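Protein phosphatase 2C (Toxoplasma gondii, PDB 3D8K) is a PP2C-family phosphatase that probably removes phosphate from phosphoserine and phosphothreonine in proteins, likely with manganese. Local coordinates at the interface of chains A and B and the interface of chains C and A. Coordinates in Å, arbitrary orientation; residue numbers count along the deposited sequence, not the author numbering. Chains: chain A/B/C, Protein phosphatase 2C.

Contact 1: the interface of chains A and B. Residues chain A 117-119, 155-156; chain B 76, 78-79, 84.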
loop_
_atom_site.group_PDB
_atom_site.type_symbol
_atom_site.label_atom_id
_atom_site.label_comp_id
_atom_site.label_asym_id
_atom_site.label_seq_id
_atom_site.Cartn_x
_atom_site.Cartn_y
_atom_site.Cartn_z
ATOM N N LYS A 117 4.252 20.166 -11.735
ATOM C CA LYS A 117 3.247 21.212 -11.600
ATOM C C LYS A 117 3.368 22.000 -10.270
ATOM O O LYS A 117 2.416 22.083 -9.486
ATOM C CB LYS A 117 1.836 20.614 -11.749
ATOM C CG LYS A 117 1.560 20.052 -13.135
ATOM C CD LYS A 117 0.095 19.668 -13.328
ATOM C CE LYS A 117 -0.162 19.046 -14.704
ATOM N NZ LYS A 117 -1.530 18.462 -14.869
ATOM N N PRO A 118 4.544 22.600 -10.011
ATOM C CA PRO A 118 4.770 23.374 -8.785
ATOM C C PRO A 118 3.937 24.643 -8.788
ATOM O O PRO A 118 3.460 25.070 -9.838
ATOM C CB PRO A 118 6.261 23.680 -8.845
ATOM C CG PRO A 118 6.474 23.882 -10.307
ATOM C CD PRO A 118 5.722 22.690 -10.892
ATOM N N THR A 119 3.782 25.258 -7.621
ATOM C CA THR A 119 3.001 26.476 -7.523
ATOM C C THR A 119 3.868 27.716 -7.663
ATOM O O THR A 119 5.092 27.636 -7.641
ATOM C CB THR A 119 2.236 26.535 -6.185
ATOM O OG1 THR A 119 1.630 27.826 -6.033
ATOM C CG2 THR A 119 3.169 26.272 -5.017
ATOM N N PHE A 155 5.223 29.169 -12.754
ATOM C CA PHE A 155 5.641 27.934 -13.401
ATOM C C PHE A 155 4.676 27.469 -14.465
ATOM O O PHE A 155 4.996 26.578 -15.252
ATOM C CB PHE A 155 5.850 26.849 -12.342
ATOM C CG PHE A 155 6.962 27.169 -11.386
ATOM C CD1 PHE A 155 8.288 27.071 -11.790
ATOM C CD2 PHE A 155 6.682 27.649 -10.109
ATOM C CE1 PHE A 155 9.315 27.450 -10.953
ATOM C CE2 PHE A 155 7.707 28.035 -9.258
ATOM C CZ PHE A 155 9.029 27.934 -9.683
ATOM N N ARG A 156 3.489 28.064 -14.483
ATOM C CA ARG A 156 2.500 27.715 -15.487
ATOM C C ARG A 156 2.877 28.356 -16.820
ATOM O O ARG A 156 2.501 27.869 -17.893
ATOM C CB ARG A 156 1.127 28.215 -15.079
ATOM C CG ARG A 156 0.309 27.216 -14.341
ATOM C CD ARG A 156 -1.149 27.532 -14.530
ATOM N NE ARG A 156 -1.973 26.549 -13.852
ATOM C CZ ARG A 156 -2.115 26.482 -12.533
ATOM N NH1 ARG A 156 -1.491 27.351 -11.748
ATOM N NH2 ARG A 156 -2.875 25.528 -12.006
ATOM N N ASP B 76 -6.790 19.732 -9.180
ATOM C CA ASP B 76 -5.919 20.413 -10.118
ATOM C C ASP B 76 -5.238 21.590 -9.444
ATOM O O ASP B 76 -4.323 22.193 -10.009
ATOM C CB ASP B 76 -6.716 20.869 -11.333
ATOM C CG ASP B 76 -7.058 19.718 -12.266
ATOM O OD1 ASP B 76 -8.165 19.724 -12.866
ATOM O OD2 ASP B 76 -6.208 18.811 -12.402
ATOM N N ARG B 78 -2.711 23.531 -7.605
ATOM C CA ARG B 78 -1.276 23.306 -7.395
ATOM C C ARG B 78 -0.900 23.620 -5.968
ATOM O O ARG B 78 0.229 23.424 -5.542
ATOM C CB ARG B 78 -0.442 24.183 -8.321
ATOM C CG ARG B 78 -0.605 23.868 -9.766
ATOM C CD ARG B 78 0.569 24.389 -10.532
ATOM N NE ARG B 78 0.403 24.160 -11.954
ATOM C CZ ARG B 78 1.377 24.268 -12.845
ATOM N NH1 ARG B 78 2.603 24.603 -12.463
ATOM N NH2 ARG B 78 1.121 24.044 -14.123
ATOM N N ASP B 79 -1.875 24.138 -5.247
ATOM C CA ASP B 79 -1.726 24.489 -3.855
ATOM C C ASP B 79 -3.068 25.070 -3.488
ATOM O O ASP B 79 -3.840 25.462 -4.361
ATOM C CB ASP B 79 -0.611 25.511 -3.669
ATOM C CG ASP B 79 -0.370 25.832 -2.216
ATOM O OD1 ASP B 79 -0.459 24.893 -1.390
ATOM O OD2 ASP B 79 -0.099 27.013 -1.901
ATOM N N GLU B 84 -4.977 29.983 -6.752
ATOM C CA GLU B 84 -5.271 28.650 -7.262
ATOM C C GLU B 84 -6.760 28.297 -7.201
ATOM O O GLU B 84 -7.267 27.615 -8.081
ATOM C CB GLU B 84 -4.456 27.610 -6.501
ATOM C CG GLU B 84 -3.983 26.470 -7.376
ATOM C CD GLU B 84 -3.042 26.939 -8.474
ATOM O OE1 GLU B 84 -1.971 27.492 -8.150
ATOM O OE2 GLU B 84 -3.377 26.757 -9.662
#
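The guanidinium of B:Arg78 lies between two layers of chain A. On one face sits the aliphatic part of A:Arg156, whose CG is 3.5 Å from CZ of B:Arg78. On the opposite face lies the backbone of A:Lys117, with its CA 3.8 Å from the same CZ. At the edge, in the guanidinium plane, NH1 of B:Arg78 gives a nearly straight hydrogen bond of 2.8 Å to the carbonyl O of A:Pro118. The side chain reaches that far because it is extended (chi2 -159°, chi3 -177°). This loop arginine thus docks on loop 117-119 and 3-10 helix 155-157 of chain A.

A:Arg156 runs past B:Arg78 in the opposite direction. Its own guanidinium has NE of B:Arg78 over the centre of one face and OE1 of B:Glu84 in plane at the edge. The two guanidinium planes are 40° apart. B:Glu84 meets A:Arg156 tip to tip. Their salt bridge may offset the repulsion expected between the arginines. A:Thr119 packs on B:Asp79, CB to CB at 3.9 Å, and beside the B:Arg78 carbonyl. The structure alone does not show that this pairing is biological. NH2 of A:Arg156 bonds OE2 of B:Glu84 at 2.7 Å, on the syn side and tilted out of the carboxylate plane.

Contact 2: the interface of chains A and B. Residues chain A 76, 78, 84, 87; chain B 116-117.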
loop_
_atom_site.group_PDB
_atom_site.type_symbol
_atom_site.label_atom_id
_atom_site.label_comp_id
_atom_site.label_asym_id
_atom_site.label_seq_id
_atom_site.Cartn_x
_atom_site.Cartn_y
_atom_site.Cartn_z
ATOM N N ASP A 76 10.013 12.594 12.187
ATOM C CA ASP A 76 9.075 13.323 13.042
ATOM C C ASP A 76 8.751 14.718 12.486
ATOM O O ASP A 76 8.350 15.619 13.232
ATOM C CB ASP A 76 9.623 13.466 14.469
ATOM C CG ASP A 76 9.622 12.154 15.235
ATOM O OD1 ASP A 76 9.663 12.191 16.487
ATOM O OD2 ASP A 76 9.589 11.084 14.588
ATOM N N ARG A 78 6.411 17.140 10.490
ATOM C CA ARG A 78 5.023 17.201 10.046
ATOM C C ARG A 78 5.064 17.699 8.617
ATOM O O ARG A 78 4.230 17.339 7.794
ATOM C CB ARG A 78 4.198 18.158 10.903
ATOM C CG ARG A 78 4.151 17.816 12.390
ATOM C CD ARG A 78 3.528 16.459 12.693
ATOM N NE ARG A 78 2.208 16.298 12.095
ATOM C CZ ARG A 78 1.342 15.352 12.443
ATOM N NH1 ARG A 78 1.656 14.480 13.395
ATOM N NH2 ARG A 78 0.168 15.269 11.830
ATOM N N GLU A 84 10.306 23.675 11.093
ATOM C CA GLU A 84 10.206 22.250 11.335
ATOM C C GLU A 84 11.565 21.545 11.317
ATOM O O GLU A 84 11.812 20.658 12.122
ATOM C CB GLU A 84 9.271 21.617 10.311
ATOM C CG GLU A 84 8.847 20.197 10.675
ATOM C CD GLU A 84 8.062 20.149 11.969
ATOM O OE1 GLU A 84 7.004 20.822 12.034
ATOM O OE2 GLU A 84 8.506 19.446 12.909
ATOM N N ARG A 87 13.582 22.755 14.291
ATOM C CA ARG A 87 13.061 22.188 15.528
ATOM C C ARG A 87 13.789 20.860 15.757
ATOM O O ARG A 87 14.184 20.528 16.879
ATOM C CB ARG A 87 11.549 21.970 15.394
ATOM C CG ARG A 87 10.854 21.138 16.484
ATOM C CD ARG A 87 9.330 21.301 16.335
ATOM N NE ARG A 87 8.504 20.252 16.949
ATOM C CZ ARG A 87 8.436 19.980 18.256
ATOM N NH1 ARG A 87 9.156 20.668 19.143
ATOM N NH2 ARG A 87 7.611 19.031 18.681
ATOM N N LYS B 116 -0.243 20.387 12.898
ATOM C CA LYS B 116 0.153 20.154 14.271
ATOM C C LYS B 116 1.023 21.292 14.786
ATOM O O LYS B 116 0.867 21.729 15.927
ATOM C CB LYS B 116 0.890 18.823 14.368
ATOM C CG LYS B 116 0.762 18.143 15.722
ATOM C CD LYS B 116 1.171 16.677 15.642
ATOM C CE LYS B 116 0.759 15.916 16.891
ATOM N NZ LYS B 116 -0.701 16.061 17.156
ATOM N N LYS B 117 1.918 21.787 13.934
ATOM C CA LYS B 117 2.817 22.868 14.314
ATOM C C LYS B 117 2.706 24.159 13.499
ATOM O O LYS B 117 3.515 24.425 12.610
ATOM C CB LYS B 117 4.263 22.364 14.298
ATOM C CG LYS B 117 4.623 21.536 15.513
ATOM C CD LYS B 117 4.626 20.045 15.222
ATOM C CE LYS B 117 5.901 19.641 14.475
ATOM N NZ LYS B 117 6.152 18.162 14.413
#
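In the crystal, B:Lys117 inserts its side chain between A:Arg78 and A:Glu84, crossing both at about a right angle. This is the tightly packed part. The lysine is bent at chi2 and chi3 (102° and 78°), which folds its end back toward the two chain A residues. Its ammonium NZ forms a salt bridge of 3.1 Å with OE2 of A:Glu84. CE of B:Lys117 lies against the stem of A:Arg78, 3.3 Å from CG. The modelled packing is very close here, and at this resolution the shortest contacts carry no weight. A:Arg87 flanks the lysine, with NE 3.6 Å from CE of B:Lys117. Its positive charge is probably unfavourable for the ammonium, and A:Glu84 may compensate.

The looser part is the pairing of A:Arg78 with B:Lys116. Here the lysine methylenes lie over one face of the guanidinium, toward its rim. CD of B:Lys116 is 3.5 Å from CZ of A:Arg78. The bend at chi4 (55°) turns the lysine end, and NZ of B:Lys116 stays 4.7 Å from NH1 of A:Arg78. This side rests mainly on that packing, and the like charges would not favour it.

A:Asp76 and A:Arg78 lie in the loop between helices 61-74 and 83-98, while A:Glu84 and A:Arg87 belong to the start of helix 83-98. B:Lys116 and B:Lys117 lie in the loop that, by the chain A elements, joins strands 105-115 and 121-124.

Contact 3: the interface of chains C and A. Residues chain C 9, 12, 335, 340; chain A 7-8, 12.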
loop_
_atom_site.group_PDB
_atom_site.type_symbol
_atom_site.label_atom_id
_atom_site.label_comp_id
_atom_site.label_asym_id
_atom_site.label_seq_id
_atom_site.Cartn_x
_atom_site.Cartn_y
_atom_site.Cartn_z
ATOM N N GLU C 9 27.049 -5.438 6.219
ATOM C CA GLU C 9 25.592 -5.344 6.225
ATOM C C GLU C 9 25.068 -5.421 7.652
ATOM O O GLU C 9 23.869 -5.448 7.891
ATOM C CB GLU C 9 24.980 -6.476 5.382
ATOM C CG GLU C 9 24.353 -6.018 4.054
ATOM C CD GLU C 9 23.451 -7.076 3.385
ATOM O OE1 GLU C 9 23.961 -7.971 2.677
ATOM O OE2 GLU C 9 22.218 -7.012 3.572
ATOM N N ARG C 12 21.913 -3.869 9.244
ATOM C CA ARG C 12 20.696 -4.478 8.727
ATOM C C ARG C 12 20.243 -5.620 9.620
ATOM O O ARG C 12 19.043 -5.779 9.870
ATOM C CB ARG C 12 20.912 -5.006 7.304
ATOM C CG ARG C 12 21.131 -3.919 6.267
ATOM C CD ARG C 12 21.583 -4.452 4.912
ATOM N NE ARG C 12 21.837 -3.342 3.996
ATOM C CZ ARG C 12 22.431 -3.445 2.808
ATOM N NH1 ARG C 12 22.849 -4.615 2.355
ATOM N NH2 ARG C 12 22.616 -2.365 2.067
ATOM N N GLU C 335 29.326 -9.239 3.794
ATOM C CA GLU C 335 29.142 -9.690 2.424
ATOM C C GLU C 335 30.455 -9.371 1.734
ATOM O O GLU C 335 30.980 -8.276 1.909
ATOM C CB GLU C 335 27.994 -8.939 1.767
ATOM C CG GLU C 335 27.356 -9.732 0.648
ATOM C CD GLU C 335 25.984 -9.212 0.288
ATOM O OE1 GLU C 335 25.263 -9.899 -0.470
ATOM O OE2 GLU C 335 25.628 -8.111 0.767
ATOM N N GLU C 340 29.845 -15.059 -4.252
ATOM C CA GLU C 340 29.401 -14.083 -3.275
ATOM C C GLU C 340 29.359 -14.755 -1.927
ATOM O O GLU C 340 28.883 -15.879 -1.807
ATOM C CB GLU C 340 28.042 -13.504 -3.665
ATOM C CG GLU C 340 28.019 -11.982 -3.667
ATOM C CD GLU C 340 26.693 -11.417 -4.160
ATOM O OE1 GLU C 340 25.638 -11.748 -3.578
ATOM O OE2 GLU C 340 26.701 -10.633 -5.133
ATOM N N TYR A 7 31.248 -3.874 -5.209
ATOM C CA TYR A 7 30.211 -4.851 -4.979
ATOM C C TYR A 7 28.854 -4.242 -5.308
ATOM O O TYR A 7 28.645 -3.047 -5.119
ATOM C CB TYR A 7 30.208 -5.356 -3.548
ATOM C CG TYR A 7 29.117 -6.370 -3.413
ATOM C CD1 TYR A 7 29.022 -7.410 -4.335
ATOM C CD2 TYR A 7 28.108 -6.235 -2.462
ATOM C CE1 TYR A 7 27.945 -8.290 -4.331
ATOM C CE2 TYR A 7 27.014 -7.116 -2.447
ATOM C CZ TYR A 7 26.942 -8.144 -3.392
ATOM O OH TYR A 7 25.881 -9.021 -3.425
ATOM N N ILE A 8 27.928 -5.070 -5.782
ATOM C CA ILE A 8 26.602 -4.604 -6.180
ATOM C C ILE A 8 25.486 -4.865 -5.153
ATOM O O ILE A 8 24.899 -5.945 -5.113
ATOM C CB ILE A 8 26.213 -5.237 -7.555
ATOM C CG1 ILE A 8 27.417 -5.968 -8.174
ATOM C CG2 ILE A 8 25.819 -4.144 -8.547
ATOM C CD1 ILE A 8 27.763 -7.311 -7.542
ATOM N N ARG A 12 19.563 -5.062 -1.485
ATOM C CA ARG A 12 19.304 -4.249 -0.301
ATOM C C ARG A 12 18.506 -3.004 -0.612
ATOM O O ARG A 12 17.726 -2.547 0.227
ATOM C CB ARG A 12 20.614 -3.840 0.366
ATOM C CG ARG A 12 21.865 -4.442 -0.265
ATOM C CD ARG A 12 21.997 -5.932 0.027
ATOM N NE ARG A 12 23.125 -6.554 -0.667
ATOM C CZ ARG A 12 23.005 -7.342 -1.731
ATOM N NH1 ARG A 12 21.807 -7.615 -2.239
ATOM N NH2 ARG A 12 24.086 -7.870 -2.281
#
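A:Arg12 (helix 10-19) and A:Tyr7 (strand 5-8) meet a group of acidic residues on chain C, and C:Glu335 (strand 332-337) touches both. A:Arg12 reaches C:Glu335 tip to tip, with the guanidinium and carboxylate planes 28° apart. NH2 of A:Arg12 makes a salt bridge of 3.0 Å to OE1 of C:Glu335, but its N-H points elsewhere. NE of A:Arg12 gives at most a weak hydrogen bond to OE2 of the same carboxylate. C:Glu9 crosses A:Arg12 at about a right angle and adds a longer salt bridge, OE1 to NE at 3.7 Å. C:Glu9 also pairs within its own chain with C:Arg12, OE2 to NH1 at 2.8 Å, which may help place it. The two arginines are modelled too close to each other, so their contact is doubtful.

A:Tyr7 turns its ring toward chain C with CG anti to the backbone N (chi1 -179°). C:Glu340 (strand 340-345) crosses it at about a right angle at its hydroxyl end, but is modelled too close, so this pairing is doubtful. The structure alone does not show that the interface is biological. C:Glu335 crosses the tyrosine too, CD 3.6 Å from CE2 of A:Tyr7. OH of A:Tyr7 is 3.1 Å from OE1 of C:Glu335, a possible hydrogen bond.

Contact 1 and contact 2 are parts of one interface between chains A and B, their C-alpha centres about 24 Å apart. They use related surfaces with the chains exchanged: residues 76, 78 and 84 come from chain B in contact 1 and from chain A in contact 2, and residue 117 is on the partner each time. The match is only approximate, since the interface is not an exact two-fold. Contact 3 joins N-terminal residues of chains C and A, residue 12 included, and C-terminal strands of chain C. Its C-alpha centre is about 42 Å from that of contact 1 and about 35 Å from that of contact 2. Chain A thus touches B and C through separate surfaces.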